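Photoreceptor-histidine kinase BphP (Stigmatella aurantiaca DW4/3-1, PDB 6BAF) senses light through a bound bilin chromophore and, as a photoreceptor histidine kinase, probably relays the signal that controls cell development. Local coordinates at residues His249-Leu261 and Leu270-Val282. Numbering follows the deposited sequence. Where two conformers were deposited one is given.
Sequences HNMGVQASMSISL and LISCTQVSGTRYV. With BLR (3-[5-[(Z)-(4-ethenyl-3-methyl-5-oxidanylidene-pyrrol-2-ylidene)methyl]-2-[[5-[(Z)-(3-ethenyl-4-methyl-5-oxidanylidene-pyrrol-2-ylidene)methyl]-3-(3-hydroxy-3-oxopropyl)-4-methyl-1H-pyrrol-2-yl]methyl]-4-methyl-1H-pyrrol-3-yl]propanoic acid), chain B.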
ATOM      1  N   HIS A 249      32.033  -4.771   9.401  1.00 52.15           N
ATOM      2  CA  HIS A 249      32.971  -5.888   9.344  1.00 58.52           C
ATOM      3  C   HIS A 249      33.390  -6.365  10.739  1.00 61.68           C
ATOM      4  O   HIS A 249      33.378  -7.566  11.017  1.00 62.12           O
ATOM      5  CB  HIS A 249      34.189  -5.485   8.530  1.00 58.96           C
ATOM      6  CG  HIS A 249      35.124  -6.618   8.247  1.00 74.22           C
ATOM      7  ND1 HIS A 249      35.260  -7.175   6.990  1.00 74.94           N
ATOM      8  CD2 HIS A 249      35.982  -7.293   9.053  1.00 74.48           C
ATOM      9  CE1 HIS A 249      36.158  -8.147   7.036  1.00 72.16           C
ATOM     10  NE2 HIS A 249      36.611  -8.237   8.277  1.00 74.43           N
ATOM     11  N   ASN A 250      33.735  -5.436  11.638  1.00 55.93           N
ATOM     12  CA  ASN A 250      34.155  -5.818  12.989  1.00 55.46           C
ATOM     13  C   ASN A 250      32.998  -6.335  13.813  1.00 58.94           C
ATOM     14  O   ASN A 250      33.183  -7.121  14.752  1.00 60.36           O
ATOM     15  CB  ASN A 250      34.752  -4.626  13.754  1.00 60.68           C
ATOM     16  CG  ASN A 250      34.914  -4.934  15.271  1.00 63.96           C
ATOM     17  OD1 ASN A 250      34.040  -4.603  16.118  1.00 55.55           O
ATOM     18  ND2 ASN A 250      36.007  -5.652  15.601  1.00 62.52           N
ATOM     19  N   MET A 251      31.813  -5.819  13.564  1.00 54.34           N
ATOM     20  CA  MET A 251      30.679  -6.334  14.274  1.00 52.56           C
ATOM     21  C   MET A 251      30.285  -7.723  13.765  1.00 54.59           C
ATOM     22  O   MET A 251      29.428  -8.367  14.371  1.00 60.14           O
ATOM     23  CB  MET A 251      29.562  -5.318  14.123  1.00 53.31           C
ATOM     24  CG  MET A 251      28.597  -5.322  15.204  1.00 55.12           C
ATOM     25  SD  MET A 251      27.471  -4.013  14.791  1.00 71.89           S
ATOM     26  CE  MET A 251      25.936  -4.888  14.672  1.00 56.79           C
ATOM     27  N   GLY A 252      30.890  -8.186  12.669  1.00 51.36           N
ATOM     28  CA  GLY A 252      30.481  -9.422  12.030  1.00 53.37           C
ATOM     29  C   GLY A 252      29.244  -9.358  11.157  1.00 55.97           C
ATOM     30  O   GLY A 252      28.586 -10.385  10.980  1.00 55.93           O
ATOM     31  N   VAL A 253      28.919  -8.191  10.584  1.00 53.33           N
ATOM     32  CA  VAL A 253      27.687  -7.964   9.821  1.00 48.99           C
ATOM     33  C   VAL A 253      28.048  -7.891   8.352  1.00 47.72           C
ATOM     34  O   VAL A 253      28.980  -7.172   7.988  1.00 47.93           O
ATOM     35  CB  VAL A 253      26.988  -6.677  10.285  1.00 45.90           C
ATOM     36  CG1 VAL A 253      25.935  -6.230   9.277  1.00 43.10           C
ATOM     37  CG2 VAL A 253      26.359  -6.907  11.655  1.00 48.77           C
ATOM     38  N   GLN A 254      27.331  -8.638   7.499  1.00 45.61           N
ATOM     39  CA  GLN A 254      27.614  -8.688   6.067  0.50 45.54           C
ATOM     40  C   GLN A 254      26.707  -7.786   5.235  1.00 43.73           C
ATOM     41  O   GLN A 254      27.007  -7.528   4.056  1.00 43.39           O
ATOM     42  CB  GLN A 254      27.475 -10.128   5.548  0.50 46.58           C
ATOM     43  CG  GLN A 254      27.889 -10.312   4.098  0.50 46.62           C
ATOM     44  CD  GLN A 254      29.365 -10.027   3.877  0.50 49.47           C
ATOM     45  OE1 GLN A 254      30.208 -10.476   4.647  0.50 50.85           O
ATOM     46  NE2 GLN A 254      29.680  -9.256   2.841  0.50 47.43           N
ATOM     47  N   ALA A 255      25.602  -7.310   5.803  1.00 39.35           N
ATOM     48  CA  ALA A 255      24.641  -6.506   5.068  1.00 40.91           C
ATOM     49  C   ALA A 255      23.761  -5.803   6.082  1.00 39.88           C
ATOM     50  O   ALA A 255      23.598  -6.269   7.218  1.00 39.58           O
ATOM     51  CB  ALA A 255      23.810  -7.359   4.082  1.00 40.37           C
ATOM     52  N   SER A 256      23.182  -4.678   5.667  1.00 38.43           N
ATOM     53  CA  SER A 256      22.470  -3.812   6.602  1.00 36.82           C
ATOM     54  C   SER A 256      21.355  -3.073   5.878  1.00 36.61           C
ATOM     55  O   SER A 256      21.462  -2.806   4.683  1.00 38.97           O
ATOM     56  CB  SER A 256      23.421  -2.770   7.190  1.00 37.80           C
ATOM     57  OG  SER A 256      22.820  -2.159   8.292  1.00 47.16           O
ATOM     58  N   MET A 257      20.327  -2.674   6.621  1.00 33.35           N
ATOM     59  CA  MET A 257      19.320  -1.751   6.119  1.00 36.65           C
ATOM     60  C   MET A 257      18.769  -1.013   7.320  1.00 35.90           C
ATOM     61  O   MET A 257      18.545  -1.637   8.358  1.00 41.60           O
ATOM     62  CB  MET A 257      18.188  -2.498   5.364  1.00 37.37           C
ATOM     63  CG  MET A 257      17.052  -1.590   4.854  1.00 38.96           C
ATOM     64  SD  MET A 257      15.645  -2.477   4.030  1.00 44.88           S
ATOM     65  CE  MET A 257      14.787  -3.095   5.485  1.00 40.42           C
ATOM     66  N   SER A 258      18.579   0.307   7.222  1.00 33.45           N
ATOM     67  CA  SER A 258      17.910   1.007   8.309  1.00 36.81           C
ATOM     68  C   SER A 258      16.905   2.003   7.742  1.00 37.22           C
ATOM     69  O   SER A 258      16.967   2.406   6.576  1.00 37.73           O
ATOM     70  CB  SER A 258      18.893   1.701   9.288  1.00 37.31           C
ATOM     71  OG  SER A 258      19.820   2.541   8.595  1.00 35.53           O
ATOM     72  N   ILE A 259      15.955   2.358   8.596  1.00 35.12           N
ATOM     73  CA  ILE A 259      14.841   3.229   8.275  1.00 34.75           C
ATOM     74  C   ILE A 259      14.723   4.230   9.406  1.00 34.14           C
ATOM     75  O   ILE A 259      14.731   3.847  10.581  1.00 37.89           O
ATOM     76  CB  ILE A 259      13.540   2.413   8.087  1.00 36.75           C
ATOM     77  CG1 ILE A 259      13.708   1.517   6.863  1.00 38.13           C
ATOM     78  CG2 ILE A 259      12.326   3.326   7.854  1.00 34.39           C
ATOM     79  CD1 ILE A 259      12.858   0.263   6.932  1.00 42.58           C
ATOM     80  N   SER A 260      14.601   5.511   9.062  1.00 35.05           N
ATOM     81  CA  SER A 260      14.506   6.561  10.068  1.00 36.05           C
ATOM     82  C   SER A 260      13.123   6.580  10.697  1.00 42.13           C
ATOM     83  O   SER A 260      12.112   6.464  10.004  1.00 38.93           O
ATOM     84  CB  SER A 260      14.779   7.931   9.442  1.00 36.41           C
ATOM     85  OG  SER A 260      15.982   7.911   8.664  1.00 38.15           O
ATOM     86  N   LEU A 261      13.072   6.781  12.007  1.00 38.08           N
ATOM     87  CA  LEU A 261      11.828   7.029  12.702  1.00 36.71           C
ATOM     88  C   LEU A 261      11.817   8.493  13.067  1.00 41.88           C
ATOM     89  O   LEU A 261      12.776   8.989  13.669  1.00 43.22           O
ATOM     90  CB  LEU A 261      11.708   6.144  13.937  1.00 38.49           C
ATOM     91  CG  LEU A 261      11.743   4.655  13.599  1.00 40.27           C
ATOM     92  CD1 LEU A 261      11.728   3.807  14.849  1.00 41.20           C
ATOM     93  CD2 LEU A 261      10.530   4.270  12.687  1.00 42.22           C
ATOM     94  N   LEU A 270      15.760   4.515  14.798  1.00 33.76           N
ATOM     95  CA  LEU A 270      15.930   3.817  13.543  1.00 39.09           C
ATOM     96  C   LEU A 270      15.305   2.447  13.706  1.00 39.50           C
ATOM     97  O   LEU A 270      15.333   1.880  14.795  1.00 38.17           O
ATOM     98  CB  LEU A 270      17.411   3.603  13.156  1.00 36.20           C
ATOM     99  CG  LEU A 270      18.390   4.767  12.972  1.00 38.21           C
ATOM    100  CD1 LEU A 270      19.711   4.137  12.549  1.00 36.63           C
ATOM    101  CD2 LEU A 270      17.903   5.712  11.909  1.00 35.04           C
ATOM    102  N   ILE A 271      14.751   1.926  12.622  1.00 37.75           N
ATOM    103  CA  ILE A 271      14.608   0.490  12.450  1.00 34.92           C
ATOM    104  C   ILE A 271      15.893   0.053  11.780  1.00 35.19           C
ATOM    105  O   ILE A 271      16.179   0.473  10.660  1.00 37.20           O
ATOM    106  CB  ILE A 271      13.392   0.117  11.580  1.00 38.13           C
ATOM    107  CG1 ILE A 271      12.098   0.756  12.095  1.00 37.63           C
ATOM    108  CG2 ILE A 271      13.234  -1.409  11.531  1.00 36.04           C
ATOM    109  CD1 ILE A 271      10.943   0.735  11.037  1.00 37.03           C
ATOM    110  N   SER A 272      16.672  -0.792  12.441  1.00 37.58           N
ATOM    111  CA  SER A 272      17.974  -1.198  11.932  1.00 36.88           C
ATOM    112  C   SER A 272      17.976  -2.699  11.736  1.00 38.26           C
ATOM    113  O   SER A 272      17.692  -3.433  12.681  1.00 41.44           O
ATOM    114  CB  SER A 272      19.113  -0.791  12.923  1.00 38.72           C
ATOM    115  OG  SER A 272      20.372  -1.307  12.456  1.00 39.20           O
ATOM    116  N   CYS A 273      18.312  -3.156  10.529  1.00 36.57           N
ATOM    117  CA  CYS A 273      18.377  -4.576  10.199  1.00 41.17           C
ATOM    118  C   CYS A 273      19.787  -4.937   9.823  1.00 42.02           C
ATOM    119  O   CYS A 273      20.476  -4.152   9.149  1.00 42.43           O
ATOM    120  CB  CYS A 273      17.479  -4.971   9.008  1.00 38.54           C
ATOM    121  SG  CYS A 273      15.816  -4.315   9.200  1.00 41.06           S
ATOM    122  N   THR A 274      20.196  -6.144  10.217  1.00 39.74           N
ATOM    123  CA  THR A 274      21.550  -6.599   9.947  1.00 40.80           C
ATOM    124  C   THR A 274      21.514  -8.076   9.604  1.00 43.70           C
ATOM    125  O   THR A 274      20.678  -8.840  10.107  1.00 43.39           O
ATOM    126  CB  THR A 274      22.494  -6.336  11.156  1.00 43.00           C
ATOM    127  OG1 THR A 274      21.854  -6.759  12.361  1.00 44.43           O
ATOM    128  CG2 THR A 274      22.785  -4.821  11.309  1.00 41.37           C
ATOM    129  N   GLN A 275      22.418  -8.458   8.726  1.00 41.39           N
ATOM    130  CA  GLN A 275      22.592  -9.832   8.290  1.00 45.65           C
ATOM    131  C   GLN A 275      23.953 -10.284   8.783  1.00 49.11           C
ATOM    132  O   GLN A 275      24.954  -9.620   8.498  1.00 49.08           O
ATOM    133  CB  GLN A 275      22.542  -9.920   6.769  1.00 46.12           C
ATOM    134  CG  GLN A 275      22.444 -11.338   6.249  1.00 49.56           C
ATOM    135  CD  GLN A 275      21.040 -11.925   6.405  1.00 50.16           C
ATOM    136  OE1 GLN A 275      20.176 -11.389   7.116  1.00 47.92           O
ATOM    137  NE2 GLN A 275      20.801 -13.010   5.708  1.00 53.83           N
ATOM    138  N   VAL A 276      23.996 -11.373   9.548  1.00 47.57           N
ATOM    139  CA  VAL A 276      25.290 -11.932   9.926  1.00 52.19           C
ATOM    140  C   VAL A 276      25.746 -12.929   8.870  1.00 57.19           C
ATOM    141  O   VAL A 276      26.946 -13.066   8.632  1.00 59.41           O
ATOM    142  CB  VAL A 276      25.228 -12.562  11.333  1.00 53.36           C
ATOM    143  CG1 VAL A 276      24.578 -11.594  12.315  1.00 50.07           C
ATOM    144  CG2 VAL A 276      24.427 -13.799  11.316  1.00 58.31           C
ATOM    145  N   SER A 277      24.783 -13.556   8.188  1.00 58.08           N
ATOM    146  CA  SER A 277      24.920 -14.573   7.148  1.00 63.34           C
ATOM    147  C   SER A 277      25.727 -14.092   5.964  1.00 58.92           C
ATOM    148  O   SER A 277      26.948 -13.970   6.032  1.00 69.28           O
ATOM    149  CB  SER A 277      23.532 -14.994   6.607  1.00 63.13           C
ATOM    150  OG  SER A 277      22.634 -15.450   7.630  1.00 66.24           O
ATOM    151  N   GLY A 278      25.042 -13.867   4.860  1.00 55.71           N
ATOM    152  CA  GLY A 278      25.666 -13.406   3.636  1.00 55.77           C
ATOM    153  C   GLY A 278      24.986 -12.107   3.245  1.00 55.81           C
ATOM    154  O   GLY A 278      24.739 -11.266   4.121  1.00 52.03           O
ATOM    155  N   THR A 279      24.624 -11.960   1.971  1.00 50.75           N
ATOM    156  CA  THR A 279      24.098 -10.708   1.450  1.00 53.37           C
ATOM    157  C   THR A 279      22.591 -10.578   1.682  1.00 51.73           C
ATOM    158  O   THR A 279      21.908 -11.527   2.063  1.00 54.97           O
ATOM    159  CB  THR A 279      24.370 -10.604  -0.042  1.00 50.37           C
ATOM    160  OG1 THR A 279      23.616 -11.620  -0.706  1.00 55.30           O
ATOM    161  CG2 THR A 279      25.842 -10.761  -0.315  1.00 49.72           C
ATOM    162  N   ARG A 280      22.060  -9.378   1.380  1.00 49.38           N
ATOM    163  CA  ARG A 280      20.629  -9.084   1.535  1.00 46.26           C
ATOM    164  C   ARG A 280      20.219  -8.014   0.518  1.00 47.02           C
ATOM    165  O   ARG A 280      20.026  -6.842   0.855  1.00 44.31           O
ATOM    166  CB  ARG A 280      20.309  -8.616   2.952  1.00 46.48           C
ATOM    167  CG  ARG A 280      19.001  -9.165   3.457  1.00 51.72           C
ATOM    168  CD  ARG A 280      19.208 -10.665   3.588  1.00 53.22           C
ATOM    169  NE  ARG A 280      17.942 -11.345   3.571  1.00 57.20           N
ATOM    170  CZ  ARG A 280      17.759 -12.539   3.024  1.00 59.96           C
ATOM    171  NH1 ARG A 280      18.780 -13.195   2.453  1.00 57.83           N
ATOM    172  NH2 ARG A 280      16.545 -13.052   3.030  1.00 61.10           N
ATOM    173  N   TYR A 281      20.067  -8.426  -0.742  1.00 47.70           N
ATOM    174  CA  TYR A 281      19.539  -7.554  -1.798  1.00 44.41           C
ATOM    175  C   TYR A 281      18.016  -7.484  -1.715  1.00 48.11           C
ATOM    176  O   TYR A 281      17.298  -8.125  -2.478  1.00 54.83           O
ATOM    177  CB  TYR A 281      19.951  -8.070  -3.169  1.00 43.18           C
ATOM    178  CG  TYR A 281      21.417  -8.006  -3.397  1.00 46.70           C
ATOM    179  CD1 TYR A 281      21.979  -6.872  -3.954  1.00 42.17           C
ATOM    180  CD2 TYR A 281      22.249  -9.064  -3.052  1.00 46.46           C
ATOM    181  CE1 TYR A 281      23.333  -6.773  -4.165  1.00 46.15           C
ATOM    182  CE2 TYR A 281      23.612  -8.996  -3.288  1.00 49.81           C
ATOM    183  CZ  TYR A 281      24.149  -7.821  -3.848  1.00 48.95           C
ATOM    184  OH  TYR A 281      25.507  -7.670  -4.074  1.00 47.02           O
ATOM    185  N   VAL A 282      17.516  -6.666  -0.798  1.00 45.04           N
ATOM    186  CA  VAL A 282      16.063  -6.554  -0.587  1.00 46.68           C
ATOM    187  C   VAL A 282      15.393  -5.981  -1.840  1.00 50.38           C
ATOM    188  O   VAL A 282      15.797  -4.906  -2.316  1.00 50.88           O
ATOM    189  CB  VAL A 282      15.777  -5.674   0.632  1.00 43.48           C
ATOM    190  CG1 VAL A 282      14.280  -5.650   0.943  1.00 44.89           C
ATOM    191  CG2 VAL A 282      16.588  -6.138   1.823  1.00 41.57           C
TER
HETATM  192  CHA BLR B 401      26.059   4.925  10.093  1.00 38.50           C
HETATM  193  NA  BLR B 401      25.987   3.488  12.178  1.00 39.44           N
HETATM  194  C1A BLR B 401      25.438   3.929  11.037  1.00 42.04           C
HETATM  195  C2A BLR B 401      24.187   3.337  10.836  1.00 37.67           C
HETATM  196  C3A BLR B 401      23.950   2.533  11.893  1.00 42.52           C
HETATM  197  C4A BLR B 401      25.085   2.622  12.713  1.00 41.82           C
HETATM  198  CMA BLR B 401      22.652   1.697  12.102  1.00 38.38           C
HETATM  199  CAA BLR B 401      23.276   3.603   9.637  1.00 34.23           C
HETATM  200  CBA BLR B 401      23.668   2.775   8.386  1.00 37.04           C
HETATM  201  CGA BLR B 401      23.205   1.314   8.499  1.00 41.29           C
HETATM  202  O1A BLR B 401      21.963   1.111   8.634  1.00 38.66           O
HETATM  203  O2A BLR B 401      24.022   0.316   8.469  1.00 38.29           O
HETATM  204  CHB BLR B 401      25.386   1.964  14.041  1.00 41.32           C
HETATM  205  NB  BLR B 401      24.501  -0.359  13.633  1.00 44.16           N
HETATM  206  C1B BLR B 401      24.911   0.830  14.472  1.00 41.51           C
HETATM  207  C2B BLR B 401      24.706   0.438  15.888  1.00 42.83           C
HETATM  208  C3B BLR B 401      24.195  -0.869  15.978  1.00 49.38           C
HETATM  209  C4B BLR B 401      24.033  -1.437  14.611  1.00 51.75           C
HETATM  210  CMB BLR B 401      24.979   1.314  17.115  1.00 44.80           C
HETATM  211  OB  BLR B 401      23.648  -2.507  14.298  1.00 55.23           O
HETATM  212  CAB BLR B 401      23.849  -1.531  17.323  1.00 47.19           C
HETATM  213  CBB BLR B 401      23.242  -2.693  17.387  1.00 49.97           C
HETATM  214  NC  BLR B 401      30.543   4.687  13.303  1.00 43.09           N
HETATM  215  C1C BLR B 401      31.403   4.341  14.505  1.00 49.36           C
HETATM  216  C2C BLR B 401      32.491   5.365  14.525  1.00 51.70           C
HETATM  217  C3C BLR B 401      32.354   6.299  13.466  1.00 50.01           C
HETATM  218  C4C BLR B 401      31.151   5.922  12.658  1.00 45.79           C
HETATM  219  CMC BLR B 401      33.568   5.375  15.589  1.00 58.02           C
HETATM  220  OC  BLR B 401      31.260   3.442  15.261  1.00 51.59           O
HETATM  221  CAC BLR B 401      33.292   7.488  13.177  1.00 56.94           C
HETATM  222  CBC BLR B 401      33.593   8.400  14.118  1.00 66.13           C
HETATM  223  CHD BLR B 401      30.722   6.544  11.604  1.00 43.89           C
HETATM  224  ND  BLR B 401      28.300   5.378  11.309  1.00 38.09           N
HETATM  225  C1D BLR B 401      29.414   6.266  10.906  1.00 42.25           C
HETATM  226  C2D BLR B 401      29.127   6.917   9.639  1.00 41.84           C
HETATM  227  C3D BLR B 401      27.799   6.474   9.231  1.00 37.15           C
HETATM  228  C4D BLR B 401      27.235   5.523  10.255  1.00 42.41           C
HETATM  229  CMD BLR B 401      30.054   7.902   8.915  1.00 39.55           C
HETATM  230  CAD BLR B 401      27.084   6.880   7.959  1.00 33.98           C
HETATM  231  CBD BLR B 401      27.290   5.788   6.922  1.00 36.64           C
HETATM  232  CGD BLR B 401      26.656   6.417   5.695  1.00 40.86           C
HETATM  233  O1D BLR B 401      25.409   6.694   5.712  1.00 36.54           O
HETATM  234  O2D BLR B 401      27.405   6.733   4.721  1.00 40.77           O
HETATM  235  O   HOH W   1      21.122  -1.247  10.023  1.00 40.05           O
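Met-257 and Cys-273 form a hydrogen-bonded pair at the middle of the antiparallel hairpin 255-263/266-275, with Met-257 N to Cys-273 O at 2.9 Å and Cys-273 N to Met-257 O at 2.7 Å. Ile-259 and Ile-271 repeat the pattern, and Gln-254 N, just before the first strand, hydrogen-bonds Gln-275 O.

Side chains alternate between two unlike faces. On one, Ser-256 OG, anti to the backbone N (chi1 -166°), donates to O2A of one of the two BLR propionates at 2.8 Å, while Ser-258 OG donates to O1A at 2.6 Å. A water bridges Ser-256 OG, Ser-272 OG and O1A. Arg-208 of strand 207-210 also bonds Ser-258 OG, which would probably bring a positive charge near this carboxylate. Leu-270 CD1 and Thr-274 CG2 border the ligand.

The other face is largely apolar: Met-257 CE lies 4.0 Å from Cys-273 SG, and Leu-261 crosses Ile-271 at about a right angle, Leu-261 CD2 to Ile-271 CG1 3.9 Å. With an alanine at Leu-261, Ile-271 CG1 and CD1 would probably lose this cover, opening a gap beside them. Helix 139-154 packs over Ile-271 and Cys-273.

This GAF-domain hairpin thus joins a hydrophobic core to the chromophore pocket, where Ser-256 and Ser-258, two apart on one strand, each take one carboxylate oxygen and probably fix its orientation.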